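Local coordinates for protein CG4930 (Drosophila melanogaster, PDB 3ISM) that inhibits the nuclease EndoG, forming a complex with it, at residues E109-L114 and L155-H160; E117-K120 and F126-D129. The protein carries 1 engineered substitution. One frame throughout, in Å; residues are numbered along the deposited sequence.

Contact 1 (E109-L114 and L155-H160)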
ATOM      1  N   GLU C 109      18.453  28.250  22.681  1.00 31.89           N
ATOM      2  CA  GLU C 109      18.661  29.537  23.347  1.00 32.81           C
ATOM      3  C   GLU C 109      19.317  29.362  24.709  1.00 32.38           C
ATOM      4  O   GLU C 109      20.181  30.148  25.090  1.00 32.37           O
ATOM      5  CB  GLU C 109      17.338  30.271  23.514  1.00 33.42           C
ATOM      6  CG  GLU C 109      16.690  30.650  22.195  1.00 36.39           C
ATOM      7  CD  GLU C 109      15.298  31.220  22.375  1.00 41.46           C
ATOM      8  OE1 GLU C 109      14.827  31.322  23.536  1.00 43.97           O
ATOM      9  OE2 GLU C 109      14.671  31.561  21.345  1.00 43.81           O
ATOM     10  N   TRP C 110      18.895  28.330  25.436  1.00 31.57           N
ATOM     11  CA  TRP C 110      19.381  28.109  26.793  1.00 31.09           C
ATOM     12  C   TRP C 110      20.828  27.602  26.826  1.00 30.15           C
ATOM     13  O   TRP C 110      21.606  27.951  27.716  1.00 30.37           O
ATOM     14  CB  TRP C 110      18.450  27.148  27.525  1.00 30.89           C
ATOM     15  CG  TRP C 110      18.962  26.697  28.867  1.00 31.27           C
ATOM     16  CD1 TRP C 110      18.916  27.392  30.046  1.00 30.66           C
ATOM     17  CD2 TRP C 110      19.569  25.435  29.168  1.00 30.54           C
ATOM     18  NE1 TRP C 110      19.471  26.646  31.057  1.00 30.35           N
ATOM     19  CE2 TRP C 110      19.875  25.438  30.546  1.00 30.46           C
ATOM     20  CE3 TRP C 110      19.889  24.303  28.403  1.00 31.56           C
ATOM     21  CZ2 TRP C 110      20.484  24.359  31.174  1.00 29.86           C
ATOM     22  CZ3 TRP C 110      20.493  23.221  29.036  1.00 30.56           C
ATOM     23  CH2 TRP C 110      20.784  23.261  30.405  1.00 30.96           C
ATOM     24  N   ILE C 111      21.187  26.786  25.844  1.00 29.04           N
ATOM     25  CA  ILE C 111      22.520  26.207  25.816  1.00 28.00           C
ATOM     26  C   ILE C 111      23.611  27.279  25.628  1.00 27.95           C
ATOM     27  O   ILE C 111      24.719  27.099  26.081  1.00 27.68           O
ATOM     28  CB  ILE C 111      22.621  25.043  24.783  1.00 27.55           C
ATOM     29  CG1 ILE C 111      23.778  24.103  25.139  1.00 26.95           C
ATOM     30  CG2 ILE C 111      22.687  25.562  23.333  1.00 26.18           C
ATOM     31  CD1 ILE C 111      23.553  23.312  26.413  1.00 24.70           C
ATOM     32  N   VAL C 112      23.267  28.397  24.990  1.00 27.95           N
ATOM     33  CA  VAL C 112      24.180  29.540  24.841  1.00 28.46           C
ATOM     34  C   VAL C 112      24.466  30.209  26.197  1.00 28.49           C
ATOM     35  O   VAL C 112      25.621  30.525  26.526  1.00 28.38           O
ATOM     36  CB  VAL C 112      23.598  30.588  23.847  1.00 28.34           C
ATOM     37  CG1 VAL C 112      24.375  31.885  23.893  1.00 28.08           C
ATOM     38  CG2 VAL C 112      23.563  30.020  22.430  1.00 29.48           C
ATOM     39  N   LYS C 113      23.413  30.428  26.980  1.00 28.65           N
ATOM     40  CA  LYS C 113      23.579  30.954  28.338  1.00 29.07           C
ATOM     41  C   LYS C 113      24.366  29.992  29.221  1.00 28.50           C
ATOM     42  O   LYS C 113      25.201  30.427  30.014  1.00 28.84           O
ATOM     43  CB  LYS C 113      22.228  31.265  28.980  1.00 29.55           C
ATOM     44  CG  LYS C 113      21.423  32.359  28.278  1.00 32.31           C
ATOM     45  CD  LYS C 113      19.930  32.203  28.589  1.00 35.84           C
ATOM     46  CE  LYS C 113      19.096  33.340  27.960  1.00 40.11           C
ATOM     47  NZ  LYS C 113      17.597  33.106  28.038  1.00 38.23           N
ATOM     48  N   LEU C 114      24.094  28.690  29.089  1.00 28.56           N
ATOM     49  CA  LEU C 114      24.833  27.677  29.844  1.00 27.92           C
ATOM     50  C   LEU C 114      26.319  27.728  29.507  1.00 27.68           C
ATOM     51  O   LEU C 114      27.150  27.762  30.405  1.00 27.18           O
ATOM     52  CB  LEU C 114      24.266  26.271  29.623  1.00 27.67           C
ATOM     53  CG  LEU C 114      24.946  25.165  30.447  1.00 29.10           C
ATOM     54  CD1 LEU C 114      24.517  25.238  31.914  1.00 31.12           C
ATOM     55  CD2 LEU C 114      24.661  23.793  29.912  1.00 28.06           C
ATOM     56  N   LEU C 155      28.309  26.462  14.153  1.00 27.36           N
ATOM     57  CA  LEU C 155      29.756  26.341  14.213  1.00 27.97           C
ATOM     58  C   LEU C 155      30.345  27.291  15.239  1.00 27.91           C
ATOM     59  O   LEU C 155      31.275  26.948  15.978  1.00 28.06           O
ATOM     60  CB  LEU C 155      30.320  26.716  12.848  1.00 28.01           C
ATOM     61  CG  LEU C 155      31.744  26.275  12.534  1.00 30.65           C
ATOM     62  CD1 LEU C 155      31.701  24.902  11.854  1.00 31.55           C
ATOM     63  CD2 LEU C 155      32.410  27.301  11.627  1.00 31.70           C
ATOM     64  N   GLU C 156      29.775  28.491  15.271  1.00 27.77           N
ATOM     65  CA  GLU C 156      30.234  29.632  16.056  0.50 27.63           C
ATOM     66  C   GLU C 156      30.059  29.410  17.558  1.00 27.33           C
ATOM     67  O   GLU C 156      30.799  29.956  18.382  1.00 27.21           O
ATOM     68  CB  GLU C 156      29.450  30.880  15.606  0.50 27.50           C
ATOM     69  CG  GLU C 156      29.531  31.196  14.089  0.50 28.21           C
ATOM     70  CD  GLU C 156      28.683  30.276  13.179  0.50 28.38           C
ATOM     71  OE1 GLU C 156      27.881  29.447  13.672  0.50 27.53           O
ATOM     72  OE2 GLU C 156      28.827  30.386  11.947  0.50 29.12           O
ATOM     73  N   PHE C 157      29.034  28.627  17.899  1.00 26.73           N
ATOM     74  CA  PHE C 157      28.752  28.281  19.289  1.00 26.19           C
ATOM     75  C   PHE C 157      30.009  27.704  19.951  1.00 26.56           C
ATOM     76  O   PHE C 157      30.318  28.008  21.102  1.00 25.81           O
ATOM     77  CB  PHE C 157      27.609  27.260  19.378  1.00 25.62           C
ATOM     78  CG  PHE C 157      27.411  26.666  20.770  1.00 25.17           C
ATOM     79  CD1 PHE C 157      26.587  27.289  21.698  1.00 23.19           C
ATOM     80  CD2 PHE C 157      28.040  25.482  21.134  1.00 24.11           C
ATOM     81  CE1 PHE C 157      26.411  26.751  22.972  1.00 21.94           C
ATOM     82  CE2 PHE C 157      27.880  24.950  22.409  1.00 23.27           C
ATOM     83  CZ  PHE C 157      27.059  25.581  23.323  1.00 22.90           C
ATOM     84  N   TYR C 158      30.724  26.878  19.189  1.00 26.65           N
ATOM     85  CA  TYR C 158      31.802  26.057  19.708  1.00 26.43           C
ATOM     86  C   TYR C 158      33.169  26.755  19.675  1.00 26.38           C
ATOM     87  O   TYR C 158      34.126  26.261  20.265  1.00 26.03           O
ATOM     88  CB  TYR C 158      31.874  24.761  18.890  1.00 26.29           C
ATOM     89  CG  TYR C 158      30.692  23.814  19.071  1.00 26.06           C
ATOM     90  CD1 TYR C 158      29.639  23.793  18.160  1.00 26.05           C
ATOM     91  CD2 TYR C 158      30.654  22.918  20.136  1.00 24.53           C
ATOM     92  CE1 TYR C 158      28.553  22.911  18.322  1.00 25.44           C
ATOM     93  CE2 TYR C 158      29.597  22.038  20.305  1.00 26.23           C
ATOM     94  CZ  TYR C 158      28.550  22.033  19.400  1.00 26.16           C
ATOM     95  OH  TYR C 158      27.509  21.154  19.597  1.00 27.43           O
ATOM     96  N   ALA C 159      33.256  27.888  18.975  1.00 26.78           N
ATOM     97  CA  ALA C 159      34.528  28.586  18.768  1.00 27.31           C
ATOM     98  C   ALA C 159      34.900  29.463  19.944  1.00 27.65           C
ATOM     99  O   ALA C 159      34.981  30.683  19.811  1.00 27.84           O
ATOM    100  CB  ALA C 159      34.489  29.420  17.489  1.00 27.19           C
ATOM    101  N   HIS C 160      35.141  28.837  21.090  1.00 28.28           N
ATOM    102  CA  HIS C 160      35.491  29.548  22.307  1.00 28.94           C
ATOM    103  C   HIS C 160      36.493  28.725  23.090  1.00 28.95           C
ATOM    104  O   HIS C 160      36.416  27.488  23.085  1.00 28.57           O
ATOM    105  CB  HIS C 160      34.237  29.818  23.152  1.00 29.22           C
ATOM    106  CG  HIS C 160      33.324  30.842  22.551  1.00 30.66           C
ATOM    107  ND1 HIS C 160      32.298  30.509  21.693  1.00 31.74           N
ATOM    108  CD2 HIS C 160      33.326  32.195  22.628  1.00 31.49           C
ATOM    109  CE1 HIS C 160      31.688  31.610  21.288  1.00 31.90           C
ATOM    110  NE2 HIS C 160      32.288  32.647  21.845  1.00 32.93           N
TER
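The aromatic ring of Phe157 enters edge-on against Ile111 and Val112, joining a loop segment to helix 104-120 in an all-helical fold of the Ku C-terminal-domain-like family. Phe157 holds its CG anti to its own backbone N (chi1 170°), which carries the ring out of the turn-like segment 155-160 toward the helix. Its leading atom, CE1, comes within 3.6 Å of Ile111 O; this oxygen lies in the plane of the ring at its edge, so the polar backbone atom meets the rim rather than a face. The side chains of Ile111 and Phe157 cross at about a right angle, with Ile111 CG2 3.9 Å from Phe157 CE1 and Ile111 CG1 4.0 Å from Phe157 CZ. Val112 runs past Phe157 in the opposite direction: its CG2 lies 4.1 Å from Phe157 CD1, and its CA also faces the ring edge. No hydrogen bond joins the segments; apart from the carbonyl at the ring edge, the contact is between apolar groups. On the far side of the ring, Phe157 CD2 sits over the centre of the Tyr158 ring, 3.6 Å above its plane. Leu92 of helix 81-102 touches Ile111, and Pro138 touches Phe157. The carbonyl oxygen Phe157 O accepts hydrogen bonds from Arg115 NH1 and, at 3.2 Å, from His160 ND1, which approaches from above the carbonyl plane, 59° out of it.

Contact 2 (E117-K120 and F126-D129)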
ATOM      1  N   GLU C 117      28.002  30.782  31.031  1.00 28.09           N
ATOM      2  CA  GLU C 117      28.230  30.577  32.460  1.00 28.99           C
ATOM      3  C   GLU C 117      29.390  29.612  32.718  1.00 29.01           C
ATOM      4  O   GLU C 117      30.192  29.809  33.639  1.00 28.87           O
ATOM      5  CB  GLU C 117      26.955  30.073  33.145  1.00 28.95           C
ATOM      6  CG  GLU C 117      26.970  30.204  34.684  1.00 30.52           C
ATOM      7  CD  GLU C 117      26.943  31.649  35.205  1.00 32.48           C
ATOM      8  OE1 GLU C 117      26.533  32.579  34.483  1.00 34.26           O
ATOM      9  OE2 GLU C 117      27.325  31.858  36.366  1.00 33.33           O
ATOM     10  N   VAL C 118      29.471  28.574  31.894  1.00 29.08           N
ATOM     11  CA  VAL C 118      30.565  27.613  31.950  1.00 29.18           C
ATOM     12  C   VAL C 118      31.911  28.307  31.752  1.00 29.70           C
ATOM     13  O   VAL C 118      32.848  28.069  32.513  1.00 30.34           O
ATOM     14  CB  VAL C 118      30.343  26.469  30.922  1.00 28.94           C
ATOM     15  CG1 VAL C 118      31.666  25.746  30.589  1.00 28.66           C
ATOM     16  CG2 VAL C 118      29.308  25.486  31.464  1.00 26.87           C
ATOM     17  N   LEU C 119      31.980  29.208  30.773  1.00 29.82           N
ATOM     18  CA  LEU C 119      33.230  29.900  30.435  1.00 30.47           C
ATOM     19  C   LEU C 119      33.639  30.964  31.457  1.00 31.16           C
ATOM     20  O   LEU C 119      34.816  31.085  31.791  1.00 31.78           O
ATOM     21  CB  LEU C 119      33.144  30.508  29.031  1.00 29.77           C
ATOM     22  CG  LEU C 119      32.926  29.503  27.894  1.00 29.57           C
ATOM     23  CD1 LEU C 119      32.865  30.220  26.557  1.00 29.09           C
ATOM     24  CD2 LEU C 119      34.009  28.432  27.895  1.00 28.44           C
ATOM     25  N   LYS C 120      32.659  31.726  31.936  1.00 32.09           N
ATOM     26  CA  LYS C 120      32.841  32.726  32.987  1.00 33.19           C
ATOM     27  C   LYS C 120      33.408  32.102  34.265  1.00 33.50           C
ATOM     28  O   LYS C 120      34.288  32.670  34.910  1.00 33.58           O
ATOM     29  CB  LYS C 120      31.493  33.390  33.277  1.00 33.43           C
ATOM     30  CG  LYS C 120      31.491  34.393  34.409  1.00 35.08           C
ATOM     31  CD  LYS C 120      30.129  34.380  35.097  1.00 37.86           C
ATOM     32  CE  LYS C 120      30.114  35.266  36.322  1.00 40.52           C
ATOM     33  NZ  LYS C 120      30.202  36.703  35.949  1.00 42.19           N
ATOM     34  N   PHE C 126      34.782  20.676  31.447  1.00 31.21           N
ATOM     35  CA  PHE C 126      33.373  20.474  31.065  1.00 30.61           C
ATOM     36  C   PHE C 126      33.070  21.068  29.672  1.00 30.12           C
ATOM     37  O   PHE C 126      32.347  20.457  28.889  1.00 30.45           O
ATOM     38  CB  PHE C 126      32.424  21.049  32.123  1.00 30.24           C
ATOM     39  CG  PHE C 126      30.960  20.792  31.843  1.00 30.87           C
ATOM     40  CD1 PHE C 126      30.381  19.564  32.147  1.00 29.25           C
ATOM     41  CD2 PHE C 126      30.154  21.789  31.294  1.00 30.80           C
ATOM     42  CE1 PHE C 126      29.030  19.328  31.895  1.00 30.14           C
ATOM     43  CE2 PHE C 126      28.801  21.555  31.044  1.00 30.39           C
ATOM     44  CZ  PHE C 126      28.245  20.322  31.336  1.00 29.74           C
ATOM     45  N   TRP C 127      33.633  22.235  29.369  1.00 29.50           N
ATOM     46  CA  TRP C 127      33.448  22.848  28.053  1.00 29.28           C
ATOM     47  C   TRP C 127      34.042  21.944  26.977  1.00 29.33           C
ATOM     48  O   TRP C 127      33.346  21.568  26.054  1.00 29.42           O
ATOM     49  CB  TRP C 127      34.030  24.269  27.999  1.00 28.65           C
ATOM     50  CG  TRP C 127      34.106  24.900  26.621  1.00 27.98           C
ATOM     51  CD1 TRP C 127      35.241  25.316  25.981  1.00 28.39           C
ATOM     52  CD2 TRP C 127      33.020  25.170  25.718  1.00 28.26           C
ATOM     53  NE1 TRP C 127      34.934  25.834  24.743  1.00 27.68           N
ATOM     54  CE2 TRP C 127      33.577  25.763  24.559  1.00 27.89           C
ATOM     55  CE3 TRP C 127      31.630  24.976  25.774  1.00 28.01           C
ATOM     56  CZ2 TRP C 127      32.797  26.160  23.472  1.00 27.66           C
ATOM     57  CZ3 TRP C 127      30.856  25.363  24.688  1.00 28.25           C
ATOM     58  CH2 TRP C 127      31.439  25.956  23.557  1.00 28.16           C
ATOM     59  N   ARG C 128      35.299  21.547  27.152  1.00 29.47           N
ATOM     60  CA  ARG C 128      36.006  20.717  26.179  1.00 30.28           C
ATOM     61  C   ARG C 128      35.501  19.274  26.082  1.00 29.93           C
ATOM     62  O   ARG C 128      35.269  18.772  24.980  1.00 29.83           O
ATOM     63  CB  ARG C 128      37.511  20.724  26.457  1.00 30.11           C
ATOM     64  CG  ARG C 128      38.187  22.051  26.151  1.00 31.38           C
ATOM     65  CD  ARG C 128      39.706  21.959  26.230  1.00 32.70           C
ATOM     66  NE  ARG C 128      40.140  21.575  27.574  1.00 37.98           N
ATOM     67  CZ  ARG C 128      40.651  22.416  28.468  1.00 39.74           C
ATOM     68  NH1 ARG C 128      40.817  23.704  28.169  1.00 40.07           N
ATOM     69  NH2 ARG C 128      41.004  21.961  29.664  1.00 40.50           N
ATOM     70  N   ASP C 129      35.326  18.618  27.228  1.00 29.87           N
ATOM     71  CA  ASP C 129      35.061  17.174  27.264  1.00 29.83           C
ATOM     72  C   ASP C 129      33.586  16.846  27.099  1.00 29.53           C
ATOM     73  O   ASP C 129      33.234  15.794  26.572  1.00 30.20           O
ATOM     74  CB  ASP C 129      35.571  16.554  28.572  1.00 29.88           C
ATOM     75  CG  ASP C 129      37.061  16.781  28.795  1.00 31.08           C
ATOM     76  OD1 ASP C 129      37.808  16.892  27.798  1.00 30.60           O
ATOM     77  OD2 ASP C 129      37.482  16.844  29.976  1.00 32.61           O
TER
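Val118 turns CG1 anti to its backbone N (chi1 159°), sending that methyl to Trp127 while CG2 goes to Phe126; Leu119 instead sets CG anti to its carbonyl carbon (chi1 -61°), where CD1 continues the extended chain and the second methyl, CD2, turns over the indole. On the other helix, Phe126 and Trp127 both hold CG anti to the backbone N, yet their rings diverge and receive different partners. CD2 of Leu119 hangs over one face of Trp127 in a CH-pi contact, 3.9 Å from the centroid of the five-membered ring and only 14° off its normal. Val118 CG1 is 3.8 Å from Trp127 CB, and Val118 CG2 is 3.8 Å from Phe126 CD2 and nearly as close to CE2 of the same ring. In both cases the valine side chain crosses its aromatic partner at about a right angle. Trp127 NE1 donates a hydrogen bond to His160 O. With an alanine in place of Trp127, Leu119 CD2 would probably lose the flat surface it rests on, and His160 O its indole donor. Together these side chains fasten the end of helix 104-120 to helix 124-132, which follows after a short connection. Helix 52-75 flanks the pair, with Phe75 against Val118 and Leu74 against Phe126, while the loop residues Ala161 and Cys163 pack on Trp127.

Both contacts draw on helix 104-120 and have centres about 10 Å apart. Along the chain the order is 109-114, 117-120, 126-129 and 155-160, so contact 2, between consecutive helices, falls within the longer closure made by contact 1. They meet directly: Phe157 O packs 3.4 Å from Trp127 CH2, Tyr158 O 3.5 Å from Trp127 CZ2, and His160 CB rests 3.7 Å from Leu119 CD1. Segment 155-160 thus touches both helix 104-120 and helix 124-132, tying the later loop to the pair. No other protein chain of the assembly touches the four segments, which places both contacts inside the inhibitor's own helical domain rather than at its interface with EndoG.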